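Local coordinates for protein chitooligosaccharide oxidase (Gibberella zeae, PDB 6Y0R) that oxidises the C1 hydroxyl of chitooligosaccharides to the corresponding lactones with a bicovalently bound FAD, reducing molecular oxygen to hydrogen peroxide, at residues F236-N241 with K291-L296; D253-G258 with D400-F405; W372-D377 with K426-S431; P347-A352 with S434-G439. All coordinates share one frame; numbering follows the deposited sequence.

Interaction 1: F236-N241 with K291-L296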
# COMPACT_ATOMS: atom_id res chain seq x y z
N PHE A 236 -20.76 -1.88 4.54
CA PHE A 236 -21.75 -0.88 4.97
C PHE A 236 -21.29 0.51 4.56
O PHE A 236 -20.13 0.75 4.29
CB PHE A 236 -22.02 -0.95 6.46
CG PHE A 236 -20.85 -0.66 7.37
CD1 PHE A 236 -19.98 -1.67 7.77
CD2 PHE A 236 -20.60 0.65 7.79
CE1 PHE A 236 -18.90 -1.38 8.59
CE2 PHE A 236 -19.52 0.92 8.61
CZ PHE A 236 -18.67 -0.10 9.01
N ASP A 237 -22.28 1.40 4.50
CA ASP A 237 -22.09 2.81 4.15
C ASP A 237 -23.04 3.65 4.99
O ASP A 237 -24.17 3.19 5.29
CB ASP A 237 -22.31 3.02 2.65
CG ASP A 237 -21.27 2.30 1.80
OD1 ASP A 237 -20.14 2.86 1.64
OD2 ASP A 237 -21.55 1.14 1.41
N ILE A 238 -22.59 4.84 5.34
CA ILE A 238 -23.41 5.86 6.03
C ILE A 238 -23.27 7.16 5.26
O ILE A 238 -22.18 7.75 5.26
CB ILE A 238 -23.04 6.04 7.51
CG1 ILE A 238 -22.87 4.72 8.24
CG2 ILE A 238 -24.11 6.89 8.16
CD1 ILE A 238 -22.44 4.86 9.67
N GLY A 239 -24.37 7.59 4.64
CA GLY A 239 -24.45 8.86 3.93
C GLY A 239 -24.63 9.96 4.94
O GLY A 239 -25.37 9.77 5.90
N LEU A 240 -23.92 11.05 4.75
CA LEU A 240 -23.92 12.17 5.71
C LEU A 240 -24.25 13.46 4.98
O LEU A 240 -23.92 13.58 3.80
CB LEU A 240 -22.56 12.29 6.42
CG LEU A 240 -22.18 11.13 7.34
CD1 LEU A 240 -20.76 11.30 7.85
CD2 LEU A 240 -23.16 11.01 8.49
N ASN A 241 -24.84 14.41 5.71
CA ASN A 241 -25.14 15.77 5.21
C ASN A 241 -24.53 16.73 6.21
O ASN A 241 -25.25 17.36 7.00
CB ASN A 241 -26.65 15.90 5.02
CG ASN A 241 -27.05 17.23 4.43
OD1 ASN A 241 -26.29 17.85 3.68
ND2 ASN A 241 -28.24 17.69 4.79
N LYS A 291 -26.37 -3.44 15.18
CA LYS A 291 -26.27 -3.27 16.66
C LYS A 291 -24.94 -2.62 17.04
O LYS A 291 -24.93 -1.65 17.83
CB LYS A 291 -26.48 -4.60 17.38
CG LYS A 291 -27.90 -5.11 17.28
CD LYS A 291 -28.11 -6.53 17.79
CE LYS A 291 -29.35 -7.17 17.18
NZ LYS A 291 -30.11 -7.96 18.17
N ALA A 292 -23.85 -3.03 16.40
CA ALA A 292 -22.49 -2.52 16.71
C ALA A 292 -22.36 -1.05 16.34
O ALA A 292 -21.59 -0.33 17.04
CB ALA A 292 -21.46 -3.33 15.97
N LEU A 293 -23.02 -0.60 15.27
CA LEU A 293 -22.90 0.82 14.83
C LEU A 293 -23.89 1.76 15.52
O LEU A 293 -23.76 2.96 15.38
CB LEU A 293 -23.11 0.89 13.32
CG LEU A 293 -21.93 0.47 12.48
CD1 LEU A 293 -22.28 0.66 11.00
CD2 LEU A 293 -20.68 1.24 12.84
N GLN A 294 -24.90 1.23 16.21
CA GLN A 294 -25.99 2.08 16.74
C GLN A 294 -25.41 3.22 17.59
O GLN A 294 -25.89 4.33 17.46
CB GLN A 294 -27.03 1.22 17.46
CG GLN A 294 -28.39 1.88 17.57
CD GLN A 294 -28.95 2.53 16.32
OE1 GLN A 294 -28.86 2.02 15.21
NE2 GLN A 294 -29.54 3.70 16.49
N PRO A 295 -24.39 3.06 18.46
CA PRO A 295 -23.84 4.22 19.17
C PRO A 295 -23.30 5.35 18.27
O PRO A 295 -23.42 6.53 18.61
CB PRO A 295 -22.70 3.64 20.02
CG PRO A 295 -23.08 2.19 20.16
CD PRO A 295 -23.73 1.80 18.84
N LEU A 296 -22.66 4.98 17.17
CA LEU A 296 -22.16 6.00 16.22
C LEU A 296 -23.32 6.68 15.51
O LEU A 296 -23.33 7.90 15.41
CB LEU A 296 -21.26 5.32 15.19
CG LEU A 296 -20.61 6.31 14.24
CD1 LEU A 296 -19.66 7.19 15.00
CD2 LEU A 296 -19.93 5.54 13.11
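Leu293 lays its CD1 methyl over one face of the Phe236 ring, a CH-pi contact in which the carbon stands 3.9 Å from the ring centroid and 25° off the ring normal. The methyl is displaced toward the rim: Leu293 CD1 is 3.6 Å from Phe236 CD2 and 3.7 Å from Phe236 CE2, but 4.2 Å from Phe236 CZ. The two side chains approach from opposite directions. Phe236 holds CG between its backbone N and carbonyl carbon (chi1 62°), which turns that ring face to the helix. Beside it, Ile238 offers CD1 to two leucines, at 4.4 Å from Leu293 CD1 and 4.3 Å from Leu296 CD2.

Further out, these residues belong to strand 233-239 and helix 286-300, whose local axes approach to 11.9 Å and run nearly parallel, at 22°. The helix is kinked at Pro295, whose N has no hydrogen to give to the preceding turn. Strand 233-239 is held in the seven-stranded antiparallel sheet by backbone bonds between Phe236 and Gly280 and between Ile238 and Val278, while Val305 of the edge strand 305-310 touches both Ile238 and Leu293. All four touching residues are buried, and between these two segments the helix meets the sheet through apolar packing, with no hydrogen bond.

Interaction 2: D253-G258 with D400-F405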
# COMPACT_ATOMS: atom_id res chain seq x y z
N ASP A 253 -16.35 12.37 16.75
CA ASP A 253 -17.17 11.25 17.27
C ASP A 253 -16.84 9.97 16.52
O ASP A 253 -16.74 8.91 17.15
CB ASP A 253 -18.65 11.54 17.13
CG ASP A 253 -19.16 12.60 18.09
OD1 ASP A 253 -18.45 12.88 19.11
OD2 ASP A 253 -20.24 13.15 17.78
N PHE A 254 -16.57 10.08 15.22
CA PHE A 254 -16.11 8.92 14.42
C PHE A 254 -14.82 8.37 15.02
O PHE A 254 -14.66 7.17 15.26
CB PHE A 254 -15.93 9.38 12.97
CG PHE A 254 -15.50 8.32 11.98
CD1 PHE A 254 -16.37 7.34 11.55
CD2 PHE A 254 -14.22 8.34 11.47
CE1 PHE A 254 -15.96 6.39 10.62
CE2 PHE A 254 -13.82 7.39 10.53
CZ PHE A 254 -14.68 6.40 10.13
N GLN A 255 -13.82 9.25 15.19
CA GLN A 255 -12.54 8.85 15.78
C GLN A 255 -12.73 8.19 17.16
O GLN A 255 -12.11 7.15 17.42
CB GLN A 255 -11.66 10.09 15.88
CG GLN A 255 -10.47 9.87 16.79
CD GLN A 255 -9.69 11.14 17.03
OE1 GLN A 255 -9.94 11.88 18.00
NE2 GLN A 255 -8.81 11.44 16.12
N GLU A 256 -13.49 8.82 18.05
CA GLU A 256 -13.66 8.31 19.45
C GLU A 256 -14.35 6.95 19.42
O GLU A 256 -13.98 6.09 20.25
CB GLU A 256 -14.46 9.30 20.28
CG GLU A 256 -13.70 10.60 20.52
CD GLU A 256 -12.31 10.40 21.10
OE1 GLU A 256 -11.32 10.66 20.40
OE2 GLU A 256 -12.22 9.95 22.25
N PHE A 257 -15.35 6.76 18.54
CA PHE A 257 -16.00 5.44 18.37
C PHE A 257 -14.94 4.42 17.95
O PHE A 257 -14.88 3.31 18.45
CB PHE A 257 -17.15 5.52 17.37
CG PHE A 257 -17.84 4.21 17.12
CD1 PHE A 257 -18.87 3.77 17.94
CD2 PHE A 257 -17.47 3.42 16.05
CE1 PHE A 257 -19.50 2.56 17.70
CE2 PHE A 257 -18.11 2.22 15.80
CZ PHE A 257 -19.14 1.79 16.62
N GLY A 258 -14.08 4.80 17.01
CA GLY A 258 -13.03 3.92 16.49
C GLY A 258 -12.10 3.43 17.57
O GLY A 258 -11.68 2.26 17.49
N ASP A 400 1.62 3.16 16.50
CA ASP A 400 1.23 4.05 17.62
C ASP A 400 0.16 5.05 17.16
O ASP A 400 -0.50 5.66 18.00
CB ASP A 400 2.52 4.69 18.16
CG ASP A 400 3.33 5.55 17.15
OD1 ASP A 400 3.41 5.26 15.90
OD2 ASP A 400 3.94 6.56 17.64
N THR A 401 -0.11 5.14 15.87
CA THR A 401 -1.06 6.09 15.29
C THR A 401 -2.46 5.48 15.27
O THR A 401 -2.59 4.25 15.32
CB THR A 401 -0.53 6.56 13.93
OG1 THR A 401 -0.15 5.39 13.21
CG2 THR A 401 0.65 7.48 14.02
N LEU A 402 -3.50 6.32 15.28
CA LEU A 402 -4.90 5.88 15.26
C LEU A 402 -5.44 5.98 13.84
O LEU A 402 -6.36 5.22 13.52
CB LEU A 402 -5.70 6.77 16.23
CG LEU A 402 -7.20 6.52 16.34
CD1 LEU A 402 -7.51 5.08 16.77
CD2 LEU A 402 -7.81 7.49 17.33
N LEU A 403 -5.00 7.02 13.09
CA LEU A 403 -5.62 7.42 11.83
C LEU A 403 -4.62 7.27 10.70
O LEU A 403 -3.43 7.58 10.88
CB LEU A 403 -6.09 8.88 11.93
CG LEU A 403 -7.05 9.22 13.07
CD1 LEU A 403 -7.31 10.73 13.07
CD2 LEU A 403 -8.33 8.46 12.94
N LEU A 404 -5.14 6.88 9.55
CA LEU A 404 -4.40 6.91 8.27
C LEU A 404 -5.22 7.75 7.32
O LEU A 404 -6.35 7.35 6.97
CB LEU A 404 -4.21 5.50 7.71
CG LEU A 404 -3.61 5.41 6.30
CD1 LEU A 404 -2.47 6.37 6.14
CD2 LEU A 404 -3.16 4.01 5.94
N PHE A 405 -4.65 8.84 6.85
CA PHE A 405 -5.30 9.66 5.83
C PHE A 405 -4.61 9.39 4.47
O PHE A 405 -3.34 9.29 4.39
CB PHE A 405 -5.12 11.15 6.10
CG PHE A 405 -5.84 11.70 7.31
CD1 PHE A 405 -5.29 11.56 8.58
CD2 PHE A 405 -7.06 12.32 7.19
CE1 PHE A 405 -5.96 12.05 9.69
CE2 PHE A 405 -7.71 12.83 8.29
CZ PHE A 405 -7.16 12.70 9.54
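Gln255 and Leu403 are the nearest CA pair, 8.1 Å apart, where helix 247-260 passes the start of strand 403-411. That spacing is bridged by side chains. The glutamine is extended, with CG anti to the backbone N (chi1 166°), and its aliphatic part meets Leu402 obliquely: Gln255 CG lies 3.6 Å from Leu402 CD2, and Gln255 CD lies 4.1 Å from the same methyl. The end of the chain then crosses Leu403 at about a right angle, with Gln255 CD 4.6 Å from Leu403 CD1.

Two consecutive leucines can serve one helix because the strand opens with a classic beta bulge. Leu402 and Leu403 both face Ala346 of strand 338-346 and are both backbone-bonded to it, so both CB atoms point toward the helix, whereas successive residues of a regular strand would point to opposite faces. The bulge is formed where strand 403-411 pairs with 338-346, the outermost strand of a seven-stranded antiparallel sheet. Beyond the bulge, Leu404 bonds through its backbone to Asp377 of strand 371-378. The preceding helix residue, Phe254, packs on Met376 and Ile378 of that strand, and Leu349 also touches Gln255.

Interaction 3: W372-D377 with K426-S431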
# COMPACT_ATOMS: atom_id res chain seq x y z
N TRP A 372 -10.45 16.56 -6.13
CA TRP A 372 -9.68 16.01 -4.99
C TRP A 372 -10.58 15.11 -4.15
O TRP A 372 -11.79 15.24 -4.19
CB TRP A 372 -9.05 17.13 -4.18
CG TRP A 372 -10.05 18.01 -3.50
CD1 TRP A 372 -10.57 19.18 -3.98
CD2 TRP A 372 -10.66 17.80 -2.22
NE1 TRP A 372 -11.50 19.68 -3.11
CE2 TRP A 372 -11.57 18.86 -2.02
CE3 TRP A 372 -10.59 16.80 -1.26
CZ2 TRP A 372 -12.36 18.96 -0.87
CZ3 TRP A 372 -11.36 16.91 -0.12
CH2 TRP A 372 -12.25 17.95 0.07
N TRP A 373 -9.99 14.18 -3.41
CA TRP A 373 -10.77 13.44 -2.38
C TRP A 373 -9.80 12.98 -1.31
O TRP A 373 -8.57 13.00 -1.53
CB TRP A 373 -11.55 12.24 -2.92
CG TRP A 373 -10.77 11.25 -3.70
CD1 TRP A 373 -10.63 11.22 -5.06
CD2 TRP A 373 -10.03 10.11 -3.21
NE1 TRP A 373 -9.87 10.15 -5.44
CE2 TRP A 373 -9.47 9.46 -4.32
CE3 TRP A 373 -9.71 9.64 -1.94
CZ2 TRP A 373 -8.69 8.31 -4.22
CZ3 TRP A 373 -8.90 8.52 -1.83
CH2 TRP A 373 -8.38 7.88 -2.96
N LEU A 374 -10.31 12.55 -0.16
CA LEU A 374 -9.43 12.00 0.88
C LEU A 374 -10.21 10.93 1.63
O LEU A 374 -11.43 10.88 1.52
CB LEU A 374 -8.90 13.08 1.80
CG LEU A 374 -9.94 13.81 2.63
CD1 LEU A 374 -10.14 13.12 3.97
CD2 LEU A 374 -9.52 15.26 2.83
N GLN A 375 -9.46 10.05 2.27
CA GLN A 375 -10.02 9.04 3.17
C GLN A 375 -9.36 9.23 4.52
O GLN A 375 -8.15 9.56 4.60
CB GLN A 375 -9.83 7.61 2.67
CG GLN A 375 -10.41 7.29 1.32
CD GLN A 375 -9.73 6.05 0.78
OE1 GLN A 375 -8.52 5.84 0.97
NE2 GLN A 375 -10.51 5.20 0.15
N MET A 376 -10.14 9.07 5.56
CA MET A 376 -9.62 8.98 6.94
C MET A 376 -9.95 7.60 7.51
O MET A 376 -11.13 7.33 7.76
CB MET A 376 -10.22 10.06 7.83
CG MET A 376 -9.62 10.03 9.19
SD MET A 376 -10.20 11.35 10.21
CE MET A 376 -11.82 10.75 10.60
N ASP A 377 -8.95 6.74 7.62
CA ASP A 377 -9.12 5.33 8.01
C ASP A 377 -8.83 5.22 9.51
O ASP A 377 -7.82 5.76 9.94
CB ASP A 377 -8.17 4.43 7.23
CG ASP A 377 -8.16 4.59 5.71
OD1 ASP A 377 -9.16 5.03 5.16
OD2 ASP A 377 -7.08 4.30 5.10
N LYS A 426 -0.90 19.59 -0.16
CA LYS A 426 -0.08 19.99 0.99
C LYS A 426 -0.94 20.73 2.02
O LYS A 426 -0.80 20.52 3.22
CB LYS A 426 1.08 20.87 0.53
CG LYS A 426 2.04 21.25 1.65
CD LYS A 426 3.30 21.94 1.17
CE LYS A 426 3.00 23.20 0.39
NZ LYS A 426 3.10 24.42 1.21
N GLY A 427 -1.81 21.62 1.55
CA GLY A 427 -2.63 22.44 2.46
C GLY A 427 -3.64 21.55 3.20
O GLY A 427 -3.78 21.74 4.42
N LEU A 428 -4.25 20.61 2.50
CA LEU A 428 -5.20 19.63 3.11
C LEU A 428 -4.48 18.89 4.23
O LEU A 428 -5.00 18.78 5.38
CB LEU A 428 -5.67 18.64 2.05
CG LEU A 428 -7.04 18.83 1.42
CD1 LEU A 428 -7.22 17.73 0.38
CD2 LEU A 428 -8.15 18.81 2.48
N ARG A 429 -3.30 18.35 3.94
CA ARG A 429 -2.56 17.56 4.93
C ARG A 429 -2.11 18.45 6.09
O ARG A 429 -2.26 18.09 7.26
CB ARG A 429 -1.37 16.89 4.26
CG ARG A 429 -0.56 16.07 5.25
CD ARG A 429 0.58 15.34 4.58
NE ARG A 429 1.71 16.24 4.49
CZ ARG A 429 2.07 16.91 3.45
NH1 ARG A 429 3.16 17.69 3.50
NH2 ARG A 429 1.37 16.78 2.33
N GLN A 430 -1.52 19.61 5.78
CA GLN A 430 -0.93 20.48 6.82
C GLN A 430 -2.02 21.12 7.68
O GLN A 430 -1.66 21.47 8.81
CB GLN A 430 -0.02 21.54 6.18
CG GLN A 430 1.30 20.96 5.74
CD GLN A 430 2.24 22.03 5.20
OE1 GLN A 430 1.79 23.09 4.78
NE2 GLN A 430 3.53 21.72 5.22
N SER A 431 -3.27 21.21 7.22
CA SER A 431 -4.41 21.68 8.06
C SER A 431 -4.48 20.82 9.32
O SER A 431 -4.99 21.31 10.34
CB SER A 431 -5.72 21.71 7.34
OG SER A 431 -6.21 20.38 7.09
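Leu428 carries the helix side of this contact, using both methyls against two residues of the strand. The apolar packing comes first. Leu428 CD1 lies 3.9 Å from Trp372 CE3, on the benzo part of the indole, and its approach to the ring is oblique. Leu374 CD2 sits against both branches of the leucine, 3.8 Å from Leu428 CD2 and 4.2 Å from Leu428 CD1. Trp372 and Leu374 are two residues apart on one strand, and the CB atoms of both point toward the helix. Each places CG between the backbone N and the carbonyl carbon (chi1 near 65° in both), and this shared first torsion carries the two side chains the same way from CB. Leu428 answers with a chi1 of -101°, away from the staggered values, a departure consistent with bringing CD1 to both residues and CD2 to Leu374.

Polar bonds act around the packing but do not cross it. Ser431 OG donates to Leu428 O at 2.6 Å, tilted 30° from the carbonyl plane, folding the serine back onto its own helix. The indole is tied at its other end, where Trp372 NE1 bonds to Gly365 O.

Among the neighbouring elements, strand 371-378 runs between strands 265-272 and 403-411 in the antiparallel sheet: Leu374 is backbone-bonded to Val271, and Trp373 to Tyr408. Helix 420-433 packs on the face that Leu374 presents, beside helix 351-367, whose Phe360 touches Leu428 and whose Phe357 touches both Leu374 and Ser431.

Interaction 4: P347-A352 with S434-G439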
# COMPACT_ATOMS: atom_id res chain seq x y z
N PRO A 347 -1.68 10.46 15.20
CA PRO A 347 -2.30 10.07 16.47
C PRO A 347 -3.73 10.62 16.52
O PRO A 347 -4.14 11.42 15.67
CB PRO A 347 -1.39 10.77 17.49
CG PRO A 347 -0.93 11.99 16.77
CD PRO A 347 -0.70 11.54 15.34
N ALA A 348 -4.48 10.25 17.55
CA ALA A 348 -5.81 10.85 17.78
C ALA A 348 -5.70 12.37 17.75
O ALA A 348 -4.75 12.94 18.37
CB ALA A 348 -6.37 10.40 19.10
N LEU A 349 -6.68 13.01 17.17
CA LEU A 349 -6.73 14.48 17.00
C LEU A 349 -7.71 15.08 18.00
O LEU A 349 -8.65 14.41 18.42
CB LEU A 349 -7.16 14.77 15.57
CG LEU A 349 -6.27 14.15 14.49
CD1 LEU A 349 -6.81 14.47 13.13
CD2 LEU A 349 -4.85 14.63 14.61
N THR A 350 -7.51 16.35 18.31
CA THR A 350 -8.45 17.08 19.16
C THR A 350 -9.59 17.59 18.29
O THR A 350 -9.42 17.79 17.07
CB THR A 350 -7.73 18.24 19.86
OG1 THR A 350 -7.30 19.12 18.85
CG2 THR A 350 -6.57 17.71 20.68
N LEU A 351 -10.54 17.95 18.90
CA LEU A 351 -11.68 18.58 18.19
C LEU A 351 -11.21 19.90 17.59
O LEU A 351 -11.55 20.20 16.46
CB LEU A 351 -12.83 18.81 19.17
CG LEU A 351 -14.09 19.51 18.66
CD1 LEU A 351 -14.77 18.67 17.57
CD2 LEU A 351 -15.09 19.88 19.75
N ALA A 352 -10.42 20.66 18.15
CA ALA A 352 -9.85 21.90 17.56
C ALA A 352 -9.08 21.56 16.27
O ALA A 352 -9.19 22.30 15.29
CB ALA A 352 -8.98 22.58 18.59
N SER A 434 0.35 20.37 10.79
CA SER A 434 1.14 21.53 11.29
C SER A 434 0.83 21.77 12.77
O SER A 434 1.60 22.48 13.44
CB SER A 434 0.95 22.74 10.42
OG SER A 434 -0.38 23.21 10.50
N SER A 435 -0.23 21.17 13.31
CA SER A 435 -0.60 21.31 14.73
C SER A 435 -0.11 20.12 15.56
O SER A 435 -0.35 20.16 16.77
CB SER A 435 -2.08 21.48 14.87
OG SER A 435 -2.72 20.23 14.74
N LEU A 436 0.52 19.10 14.96
CA LEU A 436 0.93 17.87 15.69
C LEU A 436 2.35 17.98 16.27
O LEU A 436 3.18 18.63 15.64
CB LEU A 436 0.88 16.70 14.72
CG LEU A 436 -0.52 16.34 14.23
CD1 LEU A 436 -0.45 15.15 13.27
CD2 LEU A 436 -1.46 16.07 15.39
N LYS A 437 2.63 17.30 17.38
CA LYS A 437 3.99 17.28 17.99
C LYS A 437 4.94 16.59 17.01
O LYS A 437 4.53 15.59 16.43
CB LYS A 437 4.00 16.52 19.32
CG LYS A 437 3.39 17.25 20.51
CD LYS A 437 3.27 16.38 21.76
CE LYS A 437 2.16 15.34 21.68
NZ LYS A 437 2.49 14.12 22.44
N ALA A 438 6.16 17.11 16.85
CA ALA A 438 7.20 16.53 15.98
C ALA A 438 7.47 15.10 16.46
O ALA A 438 7.42 14.85 17.68
CB ALA A 438 8.44 17.38 16.02
N GLY A 439 7.61 14.17 15.52
CA GLY A 439 7.97 12.77 15.82
C GLY A 439 6.76 11.90 16.14
O GLY A 439 6.97 10.72 16.37
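Leu436 overlaps two residues of the opposite segment, giving one methyl to each: Leu436 CD2 is 3.8 Å from Leu349 CD2, and Leu436 CD1 is 4.2 Å from Pro347 CD. This is packing between two connections of the fold. Residues 347-350 lead from strand 338-346, at the edge of the antiparallel sheet, into helix 351-367, which begins at Leu351, and residues 434-439 form the loop that leaves helix 420-433. Neither stretch has a strand here, and the contacts between them, 109 Å² in all, are made by side chains.

The two overlaps differ in direction. Pro347 meets the leucine end-on through its ring carbon CD, whereas Leu349 crosses it at about a right angle. Leu436 has CG anti to the carbonyl carbon (chi1 -66°), and the fork of its branches beyond CG lets it meet both residues at once. Leu349 is the more deeply buried of the set; it also rests on Leu403 and Phe405 of the sheet and on Gln255 of helix 247-260, so the loop leucine closes over a cluster that already spans several elements.

Polar bonds connect the two segments to their surroundings. Thr350 is the N-cap of helix 351-367: its side chain caps a backbone N in the first turn, and its own N bonds to Glu353 OE1, as expected of a capping box. The other carboxylate oxygen links the two connections, for Glu353 OE2 is hydrogen-bonded to Ser435 OG, which also bonds to Ile432 O.

In the fold
Interactions 1, 2 and 3 all reach the seven-stranded antiparallel sheet. Interactions 1 and 2 have centres 15 Å apart and meet through Leu296 CD1, 3.8 Å from Phe257 CB, so helices 286-300 and 247-260 are in contact. Interactions 2 and 3 share neighbouring strands, where Asp377 N is 2.7 Å from Leu404 O in a probable hydrogen bond. Interaction 4 lies 12 Å from interaction 2, centre to centre, and touches it: Leu403 CD1 is 3.8 Å from Leu349 CD1. The FAD pocket draws on residues between 53 and 447; its covalent attachment sites are probably His94 and Cys154.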